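Local coordinates for MDM10 isoform 1 (Saccharomyces cerevisiae, PDB 7BTX), which helps tether the endoplasmic reticulum to mitochondria as part of the ERMES complex and takes part in late assembly of the outer-membrane TOM translocase, at residues N272-A284 against T291-I303. Numbering follows the deposited sequence.
Sequences NPLFGHISSTYSA and TFCAKYDFNLYSI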
loop_
_atom_site.group_PDB
_atom_site.type_symbol
_atom_site.label_atom_id
_atom_site.label_comp_id
_atom_site.label_asym_id
_atom_site.label_seq_id
_atom_site.Cartn_x
_atom_site.Cartn_y
_atom_site.Cartn_z
ATOM N N ASN D 272 -41.121 5.022 -15.383
ATOM C CA ASN D 272 -40.601 3.731 -14.953
ATOM C C ASN D 272 -41.709 3.006 -14.203
ATOM O O ASN D 272 -41.803 3.135 -12.977
ATOM C CB ASN D 272 -39.371 3.905 -14.066
ATOM C CG ASN D 272 -38.510 2.659 -14.002
ATOM O OD1 ASN D 272 -39.011 1.540 -13.916
ATOM N ND2 ASN D 272 -37.200 2.852 -14.036
ATOM N N PRO D 273 -42.556 2.231 -14.895
ATOM C CA PRO D 273 -43.817 1.775 -14.292
ATOM C C PRO D 273 -43.657 0.750 -13.181
ATOM O O PRO D 273 -44.531 0.638 -12.317
ATOM C CB PRO D 273 -44.569 1.181 -15.486
ATOM C CG PRO D 273 -43.500 0.732 -16.400
ATOM C CD PRO D 273 -42.395 1.734 -16.270
ATOM N N LEU D 274 -42.557 -0.001 -13.183
ATOM C CA LEU D 274 -42.322 -0.968 -12.118
ATOM C C LEU D 274 -41.877 -0.282 -10.835
ATOM O O LEU D 274 -42.012 -0.848 -9.745
ATOM C CB LEU D 274 -41.289 -2.015 -12.536
ATOM C CG LEU D 274 -41.793 -3.247 -13.292
ATOM C CD1 LEU D 274 -42.138 -2.957 -14.743
ATOM C CD2 LEU D 274 -40.775 -4.365 -13.189
ATOM N N PHE D 275 -41.339 0.934 -10.949
ATOM C CA PHE D 275 -40.923 1.705 -9.788
ATOM C C PHE D 275 -41.742 2.964 -9.563
ATOM O O PHE D 275 -41.715 3.500 -8.452
ATOM C CB PHE D 275 -39.443 2.104 -9.906
ATOM C CG PHE D 275 -38.483 0.999 -9.568
ATOM C CD1 PHE D 275 -38.931 -0.207 -9.046
ATOM C CD2 PHE D 275 -37.127 1.163 -9.788
ATOM C CE1 PHE D 275 -38.042 -1.223 -8.743
ATOM C CE2 PHE D 275 -36.232 0.152 -9.487
ATOM C CZ PHE D 275 -36.691 -1.043 -8.964
ATOM N N GLY D 276 -42.459 3.449 -10.574
ATOM C CA GLY D 276 -43.220 4.674 -10.438
ATOM C C GLY D 276 -42.392 5.933 -10.475
ATOM O O GLY D 276 -42.913 7.011 -10.181
ATOM N N HIS D 277 -41.116 5.833 -10.841
ATOM C CA HIS D 277 -40.193 6.959 -10.763
ATOM C C HIS D 277 -40.332 7.830 -12.010
ATOM O O HIS D 277 -39.603 7.703 -12.993
ATOM C CB HIS D 277 -38.769 6.455 -10.587
ATOM C CG HIS D 277 -37.765 7.546 -10.400
ATOM N ND1 HIS D 277 -36.884 7.923 -11.391
ATOM C CD2 HIS D 277 -37.505 8.348 -9.340
ATOM C CE1 HIS D 277 -36.123 8.907 -10.948
ATOM N NE2 HIS D 277 -36.479 9.184 -9.708
ATOM N N ILE D 278 -41.302 8.744 -11.951
ATOM C CA ILE D 278 -41.481 9.700 -13.033
ATOM C C ILE D 278 -40.398 10.761 -12.956
ATOM O O ILE D 278 -40.155 11.356 -11.902
ATOM C CB ILE D 278 -42.880 10.333 -12.961
ATOM C CG1 ILE D 278 -43.952 9.253 -13.063
ATOM C CG2 ILE D 278 -43.062 11.378 -14.049
ATOM C CD1 ILE D 278 -45.360 9.790 -13.157
ATOM N N SER D 279 -39.730 10.995 -14.078
ATOM C CA SER D 279 -38.777 12.081 -14.219
ATOM C C SER D 279 -39.303 13.088 -15.226
ATOM O O SER D 279 -40.243 12.822 -15.974
ATOM C CB SER D 279 -37.406 11.573 -14.665
ATOM O OG SER D 279 -36.625 12.646 -15.150
ATOM N N SER D 280 -38.678 14.257 -15.238
ATOM C CA SER D 280 -39.046 15.319 -16.160
ATOM C C SER D 280 -37.871 16.265 -16.292
ATOM O O SER D 280 -37.240 16.608 -15.292
ATOM C CB SER D 280 -40.281 16.068 -15.669
ATOM O OG SER D 280 -40.607 17.130 -16.542
ATOM N N THR D 281 -37.567 16.699 -17.508
ATOM C CA THR D 281 -36.353 17.453 -17.766
ATOM C C THR D 281 -36.640 18.567 -18.751
ATOM O O THR D 281 -37.137 18.316 -19.846
ATOM C CB THR D 281 -35.255 16.542 -18.322
ATOM O OG1 THR D 281 -34.786 15.669 -17.290
ATOM C CG2 THR D 281 -34.097 17.353 -18.852
ATOM N N TYR D 282 -36.335 19.792 -18.356
ATOM C CA TYR D 282 -36.284 20.921 -19.268
ATOM C C TYR D 282 -34.825 21.202 -19.590
ATOM O O TYR D 282 -33.956 21.048 -18.734
ATOM C CB TYR D 282 -36.949 22.146 -18.647
ATOM C CG TYR D 282 -36.865 23.403 -19.469
ATOM C CD1 TYR D 282 -35.926 24.383 -19.182
ATOM C CD2 TYR D 282 -37.740 23.621 -20.515
ATOM C CE1 TYR D 282 -35.853 25.536 -19.925
ATOM C CE2 TYR D 282 -37.677 24.770 -21.262
ATOM C CZ TYR D 282 -36.732 25.722 -20.965
ATOM O OH TYR D 282 -36.668 26.870 -21.715
ATOM N N SER D 283 -34.548 21.595 -20.828
ATOM C CA SER D 283 -33.167 21.783 -21.266
ATOM C C SER D 283 -33.108 22.840 -22.355
ATOM O O SER D 283 -33.345 22.536 -23.525
ATOM C CB SER D 283 -32.572 20.473 -21.766
ATOM O OG SER D 283 -31.280 20.697 -22.287
ATOM N N ALA D 284 -32.765 24.062 -21.986
ATOM C CA ALA D 284 -32.704 25.151 -22.941
ATOM C C ALA D 284 -31.268 25.365 -23.401
ATOM O O ALA D 284 -30.364 24.603 -23.061
ATOM C CB ALA D 284 -33.295 26.417 -22.328
ATOM N N THR D 291 -25.629 27.131 -21.723
ATOM C CA THR D 291 -26.680 26.132 -21.814
ATOM C C THR D 291 -27.349 26.050 -20.432
ATOM O O THR D 291 -26.856 26.672 -19.477
ATOM C CB THR D 291 -26.058 24.822 -22.309
ATOM O OG1 THR D 291 -25.157 25.108 -23.382
ATOM C CG2 THR D 291 -27.099 23.873 -22.893
ATOM N N PHE D 292 -28.460 25.319 -20.323
ATOM C CA PHE D 292 -29.204 25.227 -19.071
ATOM C C PHE D 292 -30.030 23.945 -19.027
ATOM O O PHE D 292 -30.467 23.460 -20.073
ATOM C CB PHE D 292 -30.094 26.457 -18.907
ATOM C CG PHE D 292 -30.959 26.422 -17.686
ATOM C CD1 PHE D 292 -30.401 26.514 -16.427
ATOM C CD2 PHE D 292 -32.333 26.290 -17.798
ATOM C CE1 PHE D 292 -31.195 26.480 -15.301
ATOM C CE2 PHE D 292 -33.134 26.255 -16.676
ATOM C CZ PHE D 292 -32.564 26.351 -15.428
ATOM N N CYS D 293 -30.245 23.379 -17.837
ATOM C CA CYS D 293 -31.017 22.140 -17.700
ATOM C C CYS D 293 -31.633 22.109 -16.303
ATOM O O CYS D 293 -30.919 22.108 -15.302
ATOM C CB CYS D 293 -30.155 20.913 -17.935
ATOM S SG CYS D 293 -31.010 19.341 -17.746
ATOM N N ALA D 294 -32.962 22.054 -16.248
ATOM C CA ALA D 294 -33.676 22.021 -14.975
ATOM C C ALA D 294 -34.531 20.758 -14.886
ATOM O O ALA D 294 -35.693 20.718 -15.287
ATOM C CB ALA D 294 -34.523 23.274 -14.813
ATOM N N LYS D 295 -33.941 19.710 -14.330
ATOM C CA LYS D 295 -34.669 18.459 -14.170
ATOM C C LYS D 295 -35.513 18.494 -12.907
ATOM O O LYS D 295 -34.992 18.720 -11.814
ATOM C CB LYS D 295 -33.708 17.280 -14.115
ATOM C CG LYS D 295 -34.365 15.990 -13.683
ATOM C CD LYS D 295 -33.505 14.791 -13.987
ATOM C CE LYS D 295 -32.480 14.572 -12.906
ATOM N NZ LYS D 295 -31.685 13.341 -13.145
ATOM N N TYR D 296 -36.810 18.253 -13.049
ATOM C CA TYR D 296 -37.703 18.059 -11.913
ATOM C C TYR D 296 -38.031 16.578 -11.823
ATOM O O TYR D 296 -38.725 16.039 -12.685
ATOM C CB TYR D 296 -38.982 18.878 -12.043
ATOM C CG TYR D 296 -40.002 18.514 -10.990
ATOM C CD1 TYR D 296 -39.765 18.782 -9.650
ATOM C CD2 TYR D 296 -41.193 17.888 -11.333
ATOM C CE1 TYR D 296 -40.684 18.446 -8.682
ATOM C CE2 TYR D 296 -42.122 17.548 -10.370
ATOM C CZ TYR D 296 -41.859 17.830 -9.048
ATOM O OH TYR D 296 -42.778 17.499 -8.081
ATOM N N ASP D 297 -37.539 15.928 -10.780
ATOM C CA ASP D 297 -37.774 14.511 -10.593
ATOM C C ASP D 297 -38.986 14.314 -9.690
ATOM O O ASP D 297 -39.480 15.253 -9.063
ATOM C CB ASP D 297 -36.524 13.860 -10.017
ATOM C CG ASP D 297 -36.443 12.393 -10.320
ATOM O OD1 ASP D 297 -35.700 12.025 -11.250
ATOM O OD2 ASP D 297 -37.118 11.607 -9.629
ATOM N N PHE D 298 -39.481 13.079 -9.621
ATOM C CA PHE D 298 -40.644 12.765 -8.801
ATOM C C PHE D 298 -40.640 11.284 -8.441
ATOM O O PHE D 298 -39.679 10.574 -8.746
ATOM C CB PHE D 298 -41.938 13.149 -9.532
ATOM C CG PHE D 298 -43.101 13.403 -8.616
ATOM C CD1 PHE D 298 -42.995 14.310 -7.574
ATOM C CD2 PHE D 298 -44.283 12.699 -8.772
ATOM C CE1 PHE D 298 -44.062 14.534 -6.716
ATOM C CE2 PHE D 298 -45.353 12.915 -7.918
ATOM C CZ PHE D 298 -45.240 13.836 -6.890
ATOM N N ASN D 299 -41.700 10.813 -7.789
ATOM C CA ASN D 299 -41.886 9.407 -7.469
ATOM C C ASN D 299 -43.366 9.141 -7.245
ATOM O O ASN D 299 -44.103 10.041 -6.835
ATOM C CB ASN D 299 -41.078 9.018 -6.232
ATOM C CG ASN D 299 -40.696 7.559 -6.223
ATOM O OD1 ASN D 299 -41.523 6.688 -6.473
ATOM N ND2 ASN D 299 -39.431 7.283 -5.934
ATOM N N LEU D 300 -43.816 7.925 -7.529
ATOM C CA LEU D 300 -45.181 7.535 -7.224
ATOM C C LEU D 300 -45.176 6.455 -6.143
ATOM O O LEU D 300 -44.229 5.675 -6.017
ATOM C CB LEU D 300 -45.900 7.067 -8.487
ATOM C CG LEU D 300 -46.197 8.138 -9.537
ATOM C CD1 LEU D 300 -47.124 7.582 -10.599
ATOM C CD2 LEU D 300 -46.794 9.380 -8.902
ATOM N N TYR D 301 -46.228 6.481 -5.309
ATOM C CA TYR D 301 -46.513 5.625 -4.148
ATOM C C TYR D 301 -45.560 5.856 -2.974
ATOM O O TYR D 301 -45.742 5.268 -1.904
ATOM C CB TYR D 301 -46.502 4.130 -4.509
ATOM C CG TYR D 301 -47.363 3.744 -5.689
ATOM C CD1 TYR D 301 -48.751 3.752 -5.595
ATOM C CD2 TYR D 301 -46.787 3.341 -6.888
ATOM C CE1 TYR D 301 -49.542 3.389 -6.672
ATOM C CE2 TYR D 301 -47.566 2.973 -7.967
ATOM C CZ TYR D 301 -48.943 2.999 -7.854
ATOM O OH TYR D 301 -49.724 2.635 -8.927
ATOM N N SER D 302 -44.545 6.697 -3.158
ATOM C CA SER D 302 -43.592 7.040 -2.112
ATOM C C SER D 302 -43.164 8.490 -2.272
ATOM O O SER D 302 -41.961 8.772 -2.241
ATOM C CB SER D 302 -42.379 6.111 -2.160
ATOM O OG SER D 302 -41.262 6.690 -1.508
ATOM N N ILE D 303 -44.145 9.389 -2.445
ATOM C CA ILE D 303 -44.007 10.729 -3.025
ATOM C C ILE D 303 -42.874 11.556 -2.423
ATOM O O ILE D 303 -42.769 11.724 -1.202
ATOM C CB ILE D 303 -45.353 11.481 -2.957
ATOM C CG1 ILE D 303 -45.932 11.504 -1.540
ATOM C CG2 ILE D 303 -46.357 10.854 -3.907
ATOM C CD1 ILE D 303 -47.127 12.418 -1.389
#
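Strands 280-284 and 292-297 form an antiparallel hairpin, their axes 170° apart and 4.6 Å away at closest approach, with Tyr282 and Ala294 as a hydrogen-bonded pair. Tyr282 N donates to Ala294 O over 3.3 Å, and Ala294 N returns to Tyr282 O at 2.9 Å. A weak bond from Tyr296 N to Ser280 O follows, and another from Leu300 N to Gly276 O ties the loops beyond.

Side chains alternate between the two faces. On one, the Tyr282 and Phe292 side chains cross at about a right angle and touch edge to edge, Tyr282 CE1 4.2 Å from Phe292 CD2. Farther along, the methyl ends of Ile278 and Leu300 touch, CD1 to CD1. The other face is more polar. Thr281 OG1 lies against the aliphatic part of Lys295, 3.6 Å from its CG, and Thr281 CG2 packs on Cys293 SG. Beyond them His277 turns its ring across to Asp297, CG anti to the backbone N (chi1 -176°). NE2 and CE1 face the two carboxylate oxygens from in front. The carboxylate plane is tilted 38° from the ring, but the angle at NE2 is poor for a hydrogen bond. His277 CD2 also lies 3.2 Å from Phe298 O. With an alanine in place of His277, the Asp297 carboxylate would probably lose its imidazole neighbour and a gap would open beside Phe298 O.

The hairpin belongs to the wall of a mitochondrial outer-membrane beta-barrel. Strand 263-269 flanks it through Thr281, and Lys295 pairs with Ser308 on the other side. Thr281, Ser283 and Lys295 meet helix 30-33, so their face probably lines the barrel interior, while Tyr282 and Phe292 probably face outward.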